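Local coordinates for protein benzoate 1,2-dioxygenase beta subunit (Burkholderia mallei ATCC 23344, PDB 3E99) that is the beta subunit of benzoate 1,2-dioxygenase, a ring-hydroxylating enzyme of aromatic breakdown, and probably serves mainly as a structural partner of the catalytic alpha subunit, at residues H107-N112 against Y132-S137; W29-R34 against A140-S145; F74-E79 against L158-H163. All blocks are in the same frame, centred on the assembly; numbering follows the deposited sequence.

Interaction 1: residues H107-N112 against Y132-S137; sequences HTVRFN and YAIDFS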
loop_
_atom_site.group_PDB
_atom_site.type_symbol
_atom_site.label_atom_id
_atom_site.label_comp_id
_atom_site.label_asym_id
_atom_site.label_seq_id
_atom_site.Cartn_x
_atom_site.Cartn_y
_atom_site.Cartn_z
ATOM N N HIS A 107 -18.466 1.114 -13.751
ATOM C CA HIS A 107 -18.087 0.478 -12.502
ATOM C C HIS A 107 -17.621 1.537 -11.528
ATOM O O HIS A 107 -16.832 2.403 -11.896
ATOM C CB HIS A 107 -16.987 -0.540 -12.766
ATOM C CG HIS A 107 -17.477 -1.778 -13.445
ATOM N ND1 HIS A 107 -17.806 -2.916 -12.752
ATOM C CD2 HIS A 107 -17.717 -2.046 -14.752
ATOM C CE1 HIS A 107 -18.236 -3.835 -13.599
ATOM N NE2 HIS A 107 -18.194 -3.334 -14.820
ATOM N N THR A 108 -18.153 1.504 -10.308
ATOM C CA THR A 108 -17.813 2.472 -9.289
ATOM C C THR A 108 -17.062 1.769 -8.159
ATOM O O THR A 108 -17.529 0.748 -7.637
ATOM C CB THR A 108 -19.080 3.182 -8.758
ATOM O OG1 THR A 108 -19.771 3.843 -9.837
ATOM C CG2 THR A 108 -18.734 4.242 -7.692
ATOM N N VAL A 109 -15.897 2.326 -7.779
ATOM C CA VAL A 109 -15.035 1.756 -6.750
ATOM C C VAL A 109 -14.570 2.870 -5.809
ATOM O O VAL A 109 -14.560 4.055 -6.192
ATOM C CB VAL A 109 -13.790 1.091 -7.374
ATOM C CG1 VAL A 109 -14.226 -0.106 -8.284
ATOM C CG2 VAL A 109 -13.012 2.113 -8.183
ATOM N N ARG A 110 -14.183 2.500 -4.601
ATOM C CA ARG A 110 -13.498 3.425 -3.694
ATOM C C ARG A 110 -12.181 2.834 -3.288
ATOM O O ARG A 110 -11.983 1.599 -3.338
ATOM C CB ARG A 110 -14.323 3.706 -2.457
ATOM C CG ARG A 110 -14.485 2.549 -1.525
ATOM C CD ARG A 110 -15.210 2.917 -0.304
ATOM N NE ARG A 110 -14.442 3.735 0.616
ATOM C CZ ARG A 110 -14.992 4.537 1.521
ATOM N NH1 ARG A 110 -16.314 4.646 1.637
ATOM N NH2 ARG A 110 -14.219 5.204 2.356
ATOM N N PHE A 111 -11.262 3.688 -2.853
ATOM C CA PHE A 111 -9.933 3.194 -2.481
ATOM C C PHE A 111 -9.208 4.232 -1.632
ATOM O O PHE A 111 -9.580 5.411 -1.644
ATOM C CB PHE A 111 -9.065 2.734 -3.713
ATOM C CG PHE A 111 -8.789 3.807 -4.735
ATOM C CD1 PHE A 111 -7.734 4.715 -4.581
ATOM C CD2 PHE A 111 -9.635 3.983 -5.794
ATOM C CE1 PHE A 111 -7.521 5.693 -5.484
ATOM C CE2 PHE A 111 -9.434 4.985 -6.688
ATOM C CZ PHE A 111 -8.369 5.847 -6.551
ATOM N N ASN A 112 -8.208 3.796 -0.846
ATOM C CA ASN A 112 -7.343 4.729 -0.114
ATOM C C ASN A 112 -6.072 4.910 -0.912
ATOM O O ASN A 112 -5.705 4.053 -1.723
ATOM C CB ASN A 112 -7.029 4.175 1.288
ATOM C CG ASN A 112 -8.257 4.105 2.164
ATOM O OD1 ASN A 112 -9.279 4.719 1.830
ATOM N ND2 ASN A 112 -8.174 3.374 3.291
ATOM N N TYR A 132 -14.052 6.493 -7.758
ATOM C CA TYR A 132 -14.051 6.585 -9.211
ATOM C C TYR A 132 -15.294 5.882 -9.790
ATOM O O TYR A 132 -15.650 4.804 -9.341
ATOM C CB TYR A 132 -12.827 5.892 -9.789
ATOM C CG TYR A 132 -11.511 6.629 -9.831
ATOM C CD1 TYR A 132 -11.148 7.552 -8.860
ATOM C CD2 TYR A 132 -10.536 6.236 -10.769
ATOM C CE1 TYR A 132 -9.898 8.168 -8.903
ATOM C CE2 TYR A 132 -9.273 6.797 -10.782
ATOM C CZ TYR A 132 -8.961 7.772 -9.874
ATOM O OH TYR A 132 -7.704 8.338 -9.919
ATOM N N ALA A 133 -15.931 6.496 -10.787
ATOM C CA ALA A 133 -16.812 5.788 -11.726
ATOM C C ALA A 133 -16.076 5.692 -13.047
ATOM O O ALA A 133 -15.628 6.718 -13.586
ATOM C CB ALA A 133 -18.129 6.537 -11.916
ATOM N N ILE A 134 -15.958 4.477 -13.568
ATOM C CA ILE A 134 -15.142 4.207 -14.738
ATOM C C ILE A 134 -15.984 3.464 -15.771
ATOM O O ILE A 134 -16.555 2.424 -15.460
ATOM C CB ILE A 134 -13.932 3.321 -14.394
ATOM C CG1 ILE A 134 -13.100 3.906 -13.261
ATOM C CG2 ILE A 134 -13.072 3.115 -15.627
ATOM C CD1 ILE A 134 -12.275 2.870 -12.519
ATOM N N ASP A 135 -16.006 3.991 -16.992
ATOM C CA ASP A 135 -16.723 3.411 -18.121
ATOM C C ASP A 135 -15.843 2.424 -18.875
ATOM O O ASP A 135 -14.799 2.796 -19.464
ATOM C CB ASP A 135 -17.166 4.541 -19.056
ATOM C CG ASP A 135 -17.932 4.045 -20.279
ATOM O OD1 ASP A 135 -18.281 2.842 -20.385
ATOM O OD2 ASP A 135 -18.179 4.892 -21.138
ATOM N N PHE A 136 -16.208 1.147 -18.807
ATOM C CA PHE A 136 -15.465 0.114 -19.516
ATOM C C PHE A 136 -16.088 -0.305 -20.852
ATOM O O PHE A 136 -15.690 -1.317 -21.432
ATOM C CB PHE A 136 -15.281 -1.118 -18.634
ATOM C CG PHE A 136 -14.267 -0.944 -17.523
ATOM C CD1 PHE A 136 -14.633 -0.388 -16.299
ATOM C CD2 PHE A 136 -12.954 -1.360 -17.697
ATOM C CE1 PHE A 136 -13.722 -0.254 -15.280
ATOM C CE2 PHE A 136 -12.035 -1.238 -16.649
ATOM C CZ PHE A 136 -12.419 -0.670 -15.466
ATOM N N SER A 137 -17.018 0.479 -21.374
ATOM C CA SER A 137 -17.704 0.114 -22.618
ATOM C C SER A 137 -16.805 0.181 -23.881
ATOM O O SER A 137 -16.976 -0.617 -24.802
ATOM C CB SER A 137 -18.935 0.986 -22.804
ATOM O OG SER A 137 -18.571 2.337 -22.933
#
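Antiparallel strand pairing joins Val-109 to Tyr-132 and His-107 to Ile-134 in a buried part of the sheet, where strands 106-119 and 122-135 form a beta hairpin. Both are hydrogen-bonded pairs, each closed by two backbone bonds; His-107 N to Ile-134 O (2.9 Å) is almost straight at 174°. Between them Thr-108 and Ala-133 make a non-hydrogen-bonded pair on the face opposite His-107, Val-109, Tyr-132 and Ile-134, where the small Ala-133 CB lies 3.8 Å from Thr-108 OG1. This is the curved sheet of the NTF2-like fold, whose concave side is covered by helices: Leu-14 and Phe-13 of helix 7-22 pack on Tyr-132 and Ile-134. Apolar and aromatic residues suit that face. Phe-111 has CG between its backbone N and carbonyl carbon (chi1 60°), and its ring edge meets one face of the Tyr-132 ring in a T-shaped pair, with CZ 3.6 Å from Tyr-132 CE1 and the planes 73° apart. The Tyr-132 hydroxyl in turn is hydrogen-bonded to Glu-17 and Lys-146. Val-109 CG2 rests 4.1 Å from Tyr-132 CB. Past the strand end, the ring of Phe-136 packs against the imidazole, CD1 lying 3.8 Å from His-107 CD2.

Interaction 2: residues W29-R34 against A140-S145; sequences WLDCYR and APKIVS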
loop_
_atom_site.group_PDB
_atom_site.type_symbol
_atom_site.label_atom_id
_atom_site.label_comp_id
_atom_site.label_asym_id
_atom_site.label_seq_id
_atom_site.Cartn_x
_atom_site.Cartn_y
_atom_site.Cartn_z
ATOM N N TRP A 29 -2.207 10.192 -19.765
ATOM C CA TRP A 29 -2.994 10.349 -18.551
ATOM C C TRP A 29 -4.379 10.954 -18.839
ATOM O O TRP A 29 -5.377 10.456 -18.355
ATOM C CB TRP A 29 -2.264 11.190 -17.513
ATOM C CG TRP A 29 -3.096 11.378 -16.246
ATOM C CD1 TRP A 29 -3.365 10.452 -15.268
ATOM C CD2 TRP A 29 -3.807 12.564 -15.885
ATOM N NE1 TRP A 29 -4.172 11.002 -14.303
ATOM C CE2 TRP A 29 -4.473 12.298 -14.667
ATOM C CE3 TRP A 29 -3.918 13.837 -16.460
ATOM C CZ2 TRP A 29 -5.232 13.257 -14.003
ATOM C CZ3 TRP A 29 -4.721 14.806 -15.825
ATOM C CH2 TRP A 29 -5.389 14.486 -14.591
ATOM N N LEU A 30 -4.419 12.054 -19.584
ATOM C CA LEU A 30 -5.677 12.685 -19.933
ATOM C C LEU A 30 -6.558 11.719 -20.652
ATOM O O LEU A 30 -7.764 11.793 -20.501
ATOM C CB LEU A 30 -5.471 13.946 -20.802
ATOM C CG LEU A 30 -4.964 15.162 -20.031
ATOM C CD1 LEU A 30 -4.293 16.215 -20.960
ATOM C CD2 LEU A 30 -6.042 15.768 -19.123
ATOM N N ASP A 31 -5.975 10.831 -21.458
ATOM C CA ASP A 31 -6.791 9.855 -22.191
ATOM C C ASP A 31 -7.405 8.766 -21.331
ATOM O O ASP A 31 -8.190 7.984 -21.840
ATOM C CB ASP A 31 -6.001 9.203 -23.325
ATOM C CG ASP A 31 -5.962 10.059 -24.572
ATOM O OD1 ASP A 31 -6.863 10.921 -24.762
ATOM O OD2 ASP A 31 -5.014 9.852 -25.355
ATOM N N CYS A 32 -7.083 8.724 -20.041
ATOM C CA CYS A 32 -7.778 7.819 -19.117
ATOM C C CYS A 32 -9.096 8.406 -18.666
ATOM O O CYS A 32 -9.848 7.714 -17.943
ATOM C CB CYS A 32 -6.926 7.544 -17.857
ATOM S SG CYS A 32 -5.370 6.742 -18.199
ATOM N N TYR A 33 -9.357 9.664 -19.058
ATOM C CA TYR A 33 -10.549 10.404 -18.657
ATOM C C TYR A 33 -11.489 10.661 -19.827
ATOM O O TYR A 33 -11.063 11.081 -20.896
ATOM C CB TYR A 33 -10.212 11.752 -17.986
ATOM C CG TYR A 33 -9.544 11.581 -16.616
ATOM C CD1 TYR A 33 -8.207 11.227 -16.511
ATOM C CD2 TYR A 33 -10.257 11.782 -15.437
ATOM C CE1 TYR A 33 -7.593 11.077 -15.264
ATOM C CE2 TYR A 33 -9.657 11.649 -14.191
ATOM C CZ TYR A 33 -8.349 11.247 -14.097
ATOM O OH TYR A 33 -7.764 11.112 -12.836
ATOM N N ARG A 34 -12.766 10.397 -19.615
ATOM C CA ARG A 34 -13.773 10.689 -20.645
ATOM C C ARG A 34 -13.873 12.206 -20.824
ATOM O O ARG A 34 -13.720 12.975 -19.869
ATOM C CB ARG A 34 -15.123 10.066 -20.290
ATOM C CG ARG A 34 -15.795 9.464 -21.504
ATOM C CD ARG A 34 -16.914 8.477 -21.167
ATOM N NE ARG A 34 -18.032 9.140 -20.514
ATOM C CZ ARG A 34 -19.168 8.526 -20.213
ATOM N NH1 ARG A 34 -19.317 7.238 -20.473
ATOM N NH2 ARG A 34 -20.146 9.188 -19.626
ATOM N N ALA A 140 -10.678 1.045 -24.357
ATOM C CA ALA A 140 -9.853 1.468 -23.210
ATOM C C ALA A 140 -10.751 2.092 -22.162
ATOM O O ALA A 140 -11.657 2.839 -22.517
ATOM C CB ALA A 140 -8.810 2.463 -23.628
ATOM N N PRO A 141 -10.512 1.794 -20.860
ATOM C CA PRO A 141 -11.394 2.365 -19.839
ATOM C C PRO A 141 -11.316 3.879 -19.792
ATOM O O PRO A 141 -10.283 4.434 -20.141
ATOM C CB PRO A 141 -10.852 1.755 -18.525
ATOM C CG PRO A 141 -10.142 0.527 -18.975
ATOM C CD PRO A 141 -9.492 0.924 -20.242
ATOM N N LYS A 142 -12.400 4.526 -19.340
ATOM C CA LYS A 142 -12.465 5.973 -19.269
ATOM C C LYS A 142 -13.144 6.400 -17.982
ATOM O O LYS A 142 -14.281 5.992 -17.690
ATOM C CB LYS A 142 -13.247 6.560 -20.456
ATOM C CG LYS A 142 -12.688 6.311 -21.848
ATOM C CD LYS A 142 -11.547 7.297 -22.195
ATOM C CE LYS A 142 -10.885 7.024 -23.525
ATOM N NZ LYS A 142 -9.946 8.160 -23.906
ATOM N N ILE A 143 -12.432 7.187 -17.183
ATOM C CA ILE A 143 -13.010 7.764 -15.978
ATOM C C ILE A 143 -14.163 8.719 -16.307
ATOM O O ILE A 143 -13.999 9.663 -17.062
ATOM C CB ILE A 143 -11.964 8.507 -15.134
ATOM C CG1 ILE A 143 -10.909 7.475 -14.605
ATOM C CG2 ILE A 143 -12.694 9.287 -14.020
ATOM C CD1 ILE A 143 -9.570 8.021 -14.216
ATOM N N VAL A 144 -15.319 8.472 -15.706
ATOM C CA VAL A 144 -16.518 9.324 -15.883
ATOM C C VAL A 144 -16.630 10.309 -14.718
ATOM O O VAL A 144 -17.052 11.442 -14.894
ATOM C CB VAL A 144 -17.796 8.471 -15.928
ATOM C CG1 VAL A 144 -19.005 9.364 -15.880
ATOM C CG2 VAL A 144 -17.808 7.604 -17.182
ATOM N N SER A 145 -16.192 9.897 -13.531
ATOM C CA SER A 145 -16.202 10.771 -12.355
ATOM C C SER A 145 -15.081 10.401 -11.372
ATOM O O SER A 145 -14.867 9.237 -11.095
ATOM C CB SER A 145 -17.571 10.693 -11.651
ATOM O OG SER A 145 -17.501 11.090 -10.279
HETATM O O HOH W 1 -10.956 10.347 -23.569
#
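Tyr-33 CG (chi1 -68°) and Ile-143 CG1 both stand anti to their carbonyl carbons, and the two side chains run side by side in the same direction. They form a parallel beta bridge, the point where the short strand 33-34, just after helix 26-30, pairs with the start of strand 142-150 in this NTF2-like fold. The bridge is held by Ile-143 N to Cys-32 O, 2.7 Å and nearly straight at 176°, and by Arg-34 N to Ile-143 O. A type I turn from Leu-30 to Tyr-33 carries the chain from the helix into this strand.

On the buried face, Ile-143 CD1 sits over the Tyr-33 ring, 3.6 Å from its centroid, in a CH-pi contact; the flat ring offers the branched aliphatic chain a broad apolar surface. The Tyr-33 hydroxyl, by contrast, is polar and buried, and Glu-17 and Lys-146 satisfy it. The long Lys-142 chain reaches back to the turn: a bend at its second torsion (chi2 -81°) places CD 3.4 Å from Asp-31 O, and the extended remainder lets NZ donate to that carbonyl at 2.7 Å. A water donates to Tyr-33 O, but its very short contact with Lys-142 NZ is doubtful. The Asp-31 carboxylate lies beyond salt-bridge distance, although its charge may still favour the ammonium.

Arg-34 combines an apolar stem with a charged end. Its CB and CG pass the Lys-142 CB, while the guanidinium makes salt bridges to Asp-135 and Asp-36. Val-144, at a classic beta bulge opposite Ala-133, presses a methyl on this flat group: CG2 stands over the centre of one guanidinium face, 3.4 Å from Arg-34 CZ.

Interaction 3: residues F74-E79 against L158-H163; sequences FRIKTE and LIDIYH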
loop_
_atom_site.group_PDB
_atom_site.type_symbol
_atom_site.label_atom_id
_atom_site.label_comp_id
_atom_site.label_asym_id
_atom_site.label_seq_id
_atom_site.Cartn_x
_atom_site.Cartn_y
_atom_site.Cartn_z
ATOM N N PHE A 74 -1.822 21.734 -19.380
ATOM C CA PHE A 74 -1.100 22.731 -20.146
ATOM C C PHE A 74 -0.255 23.579 -19.197
ATOM O O PHE A 74 0.895 23.835 -19.496
ATOM C CB PHE A 74 -2.012 23.676 -20.975
ATOM C CG PHE A 74 -1.241 24.437 -22.050
ATOM C CD1 PHE A 74 -0.617 25.652 -21.776
ATOM C CD2 PHE A 74 -1.103 23.887 -23.312
ATOM C CE1 PHE A 74 0.099 26.289 -22.729
ATOM C CE2 PHE A 74 -0.401 24.521 -24.287
ATOM C CZ PHE A 74 0.200 25.726 -24.011
ATOM N N ARG A 75 -0.840 24.029 -18.066
ATOM C CA ARG A 75 -0.085 24.836 -17.077
ATOM C C ARG A 75 1.123 24.062 -16.512
ATOM O O ARG A 75 2.212 24.613 -16.365
ATOM C CB ARG A 75 -0.976 25.348 -15.913
ATOM C CG ARG A 75 -0.174 26.200 -14.884
ATOM C CD ARG A 75 -0.950 26.613 -13.594
ATOM N NE ARG A 75 -1.657 25.518 -12.900
ATOM C CZ ARG A 75 -1.104 24.472 -12.254
ATOM N NH1 ARG A 75 0.210 24.277 -12.194
ATOM N NH2 ARG A 75 -1.899 23.579 -11.669
ATOM N N ILE A 76 0.912 22.801 -16.195
ATOM C CA ILE A 76 1.988 21.963 -15.687
ATOM C C ILE A 76 3.114 21.841 -16.718
ATOM O O ILE A 76 4.296 21.963 -16.396
ATOM C CB ILE A 76 1.455 20.599 -15.225
ATOM C CG1 ILE A 76 0.693 20.768 -13.878
ATOM C CG2 ILE A 76 2.609 19.581 -15.099
ATOM C CD1 ILE A 76 -0.368 19.738 -13.630
ATOM N N LYS A 77 2.750 21.567 -17.966
ATOM C CA LYS A 77 3.759 21.471 -19.013
ATOM C C LYS A 77 4.535 22.780 -19.120
ATOM O O LYS A 77 5.786 22.772 -19.240
ATOM C CB LYS A 77 3.112 21.106 -20.362
ATOM C CG LYS A 77 2.509 19.754 -20.447
ATOM C CD LYS A 77 2.061 19.489 -21.889
ATOM C CE LYS A 77 1.488 18.107 -22.088
ATOM N NZ LYS A 77 0.876 18.029 -23.450
ATOM N N THR A 78 3.826 23.920 -19.033
ATOM C CA THR A 78 4.487 25.223 -19.173
ATOM C C THR A 78 5.482 25.456 -18.041
ATOM O O THR A 78 6.612 25.840 -18.279
ATOM C CB THR A 78 3.485 26.396 -19.239
ATOM O OG1 THR A 78 2.595 26.170 -20.322
ATOM C CG2 THR A 78 4.208 27.706 -19.481
ATOM N N GLU A 79 5.065 25.174 -16.814
ATOM C CA GLU A 79 5.960 25.269 -15.657
ATOM C C GLU A 79 7.202 24.392 -15.827
ATOM O O GLU A 79 8.311 24.817 -15.557
ATOM C CB GLU A 79 5.203 24.878 -14.364
ATOM C CG GLU A 79 4.162 25.936 -13.968
ATOM C CD GLU A 79 3.295 25.556 -12.778
ATOM O OE1 GLU A 79 3.181 24.341 -12.430
ATOM O OE2 GLU A 79 2.696 26.509 -12.214
ATOM N N LEU A 158 1.903 23.294 -2.121
ATOM C CA LEU A 158 0.503 23.016 -2.383
ATOM C C LEU A 158 0.294 21.644 -3.070
ATOM O O LEU A 158 1.209 20.826 -3.181
ATOM C CB LEU A 158 -0.124 24.141 -3.212
ATOM N N ILE A 159 -0.929 21.389 -3.500
ATOM C CA ILE A 159 -1.268 20.108 -4.054
ATOM C C ILE A 159 -1.675 20.328 -5.483
ATOM O O ILE A 159 -2.380 21.258 -5.804
ATOM C CB ILE A 159 -2.394 19.401 -3.212
ATOM C CG1 ILE A 159 -2.426 17.912 -3.490
ATOM C CG2 ILE A 159 -3.750 19.972 -3.493
ATOM C CD1 ILE A 159 -3.127 17.098 -2.421
ATOM N N ASP A 160 -1.235 19.448 -6.359
ATOM C CA ASP A 160 -1.695 19.482 -7.731
ATOM C C ASP A 160 -2.194 18.127 -8.135
ATOM O O ASP A 160 -2.075 17.165 -7.374
ATOM C CB ASP A 160 -0.552 19.922 -8.620
ATOM C CG ASP A 160 -1.021 20.746 -9.817
ATOM O OD1 ASP A 160 -2.166 20.569 -10.272
ATOM O OD2 ASP A 160 -0.237 21.578 -10.294
ATOM N N ILE A 161 -2.735 18.055 -9.352
ATOM C CA ILE A 161 -3.325 16.840 -9.881
ATOM C C ILE A 161 -2.387 15.637 -9.943
ATOM O O ILE A 161 -2.831 14.489 -9.894
ATOM C CB ILE A 161 -4.007 17.099 -11.268
ATOM C CG1 ILE A 161 -3.034 17.664 -12.296
ATOM C CG2 ILE A 161 -5.167 18.036 -11.112
ATOM C CD1 ILE A 161 -3.702 17.823 -13.646
ATOM N N TYR A 162 -1.079 15.883 -10.041
ATOM C CA TYR A 162 -0.117 14.764 -10.080
ATOM C C TYR A 162 0.187 14.157 -8.714
ATOM O O TYR A 162 0.964 13.190 -8.613
ATOM C CB TYR A 162 1.155 15.171 -10.786
ATOM C CG TYR A 162 1.793 16.421 -10.278
ATOM C CD1 TYR A 162 2.652 16.400 -9.177
ATOM C CD2 TYR A 162 1.603 17.626 -10.923
ATOM C CE1 TYR A 162 3.260 17.562 -8.715
ATOM C CE2 TYR A 162 2.225 18.787 -10.467
ATOM C CZ TYR A 162 3.024 18.750 -9.371
ATOM O OH TYR A 162 3.617 19.913 -8.991
ATOM N N HIS A 163 -0.393 14.722 -7.659
ATOM C CA HIS A 163 -0.254 14.184 -6.295
ATOM C C HIS A 163 -1.397 13.278 -5.870
ATOM O O HIS A 163 -1.305 12.638 -4.820
ATOM C CB HIS A 163 -0.234 15.285 -5.266
ATOM C CG HIS A 163 0.971 16.137 -5.301
ATOM N ND1 HIS A 163 0.898 17.483 -5.550
ATOM C CD2 HIS A 163 2.279 15.855 -5.091
ATOM C CE1 HIS A 163 2.114 18.001 -5.510
ATOM N NE2 HIS A 163 2.968 17.039 -5.212
HETATM O O HOH W 2 2.280 22.166 -10.061
#
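Residues Arg-75 and Ile-76 lie on a turn of helix 66-82, and they meet Asp-160, Ile-161 and Tyr-162 of an irregular segment near the C-terminus; the backbones stay well apart, the closest alpha carbons, of Ile-76 and Asp-160, being 9.1 Å from each other. Side chains therefore bridge the gap. Arg-75 starts extended, CG anti to the backbone N, then bends at its third torsion (chi3 49°), which places NE. It meets Asp-160 tip to tip, guanidinium and carboxylate planes only 28° apart. Arg-75 NH2 donates to the syn side of Asp-160 OD2 at 2.9 Å, and weak bonds run from NH1 to OD2 and from NH2 to OD1. One helical turn on, Glu-79 OE1 makes a salt bridge with Arg-75 NH1 (3.0 Å); one arginine charge is thus shared between two carboxylates and probably stabilises both in part. A water donates to Asp-160 OD2 and also joins the Tyr-162 hydroxyl.

Asp-160 OD1 also accepts from Ile-161 N at 2.7 Å, and Asp-160 N donates to His-163 ND1, in the imidazole plane. Beside the charges, Ile-76 CD1 provides the apolar part, touching Ile-161 CG1 at 3.6 Å and the edge of the Tyr-162 ring at CD2. Trp-26 of helix 26-30 packs on both Ile-76 and Tyr-162, Arg-72 of helix 66-82 adds a second salt bridge to Asp-160, and His-163 O is hydrogen-bonded to Thr-115 of strand 106-119, so the C-terminal segment lies between helices and sheet.

Interactions 1 and 2 are neighbours in one sheet, their centres 10 Å apart, since strands 122-135 and 142-150 lie side by side. Asp-135 OD2 of interaction 1 forms a 2.7 Å salt bridge with Arg-34 NH1 of interaction 2; next to it, Phe-136 CE2 packs 3.5 Å from Pro-141 CG. Interaction 3 lies on the opposite side of the chain's centre from interaction 1, about 24 Å between centres, and touches interaction 2 through Trp-29 CH2 and Ile-161 CD1, 3.9 Å apart. Along the chain interaction 1 is nested within the loops closed by the other two, while interactions 2 and 3 cross: interaction 2 joins strand 33-34 to the sheet, and interaction 3 joins helix 66-82 to the C-terminal segment.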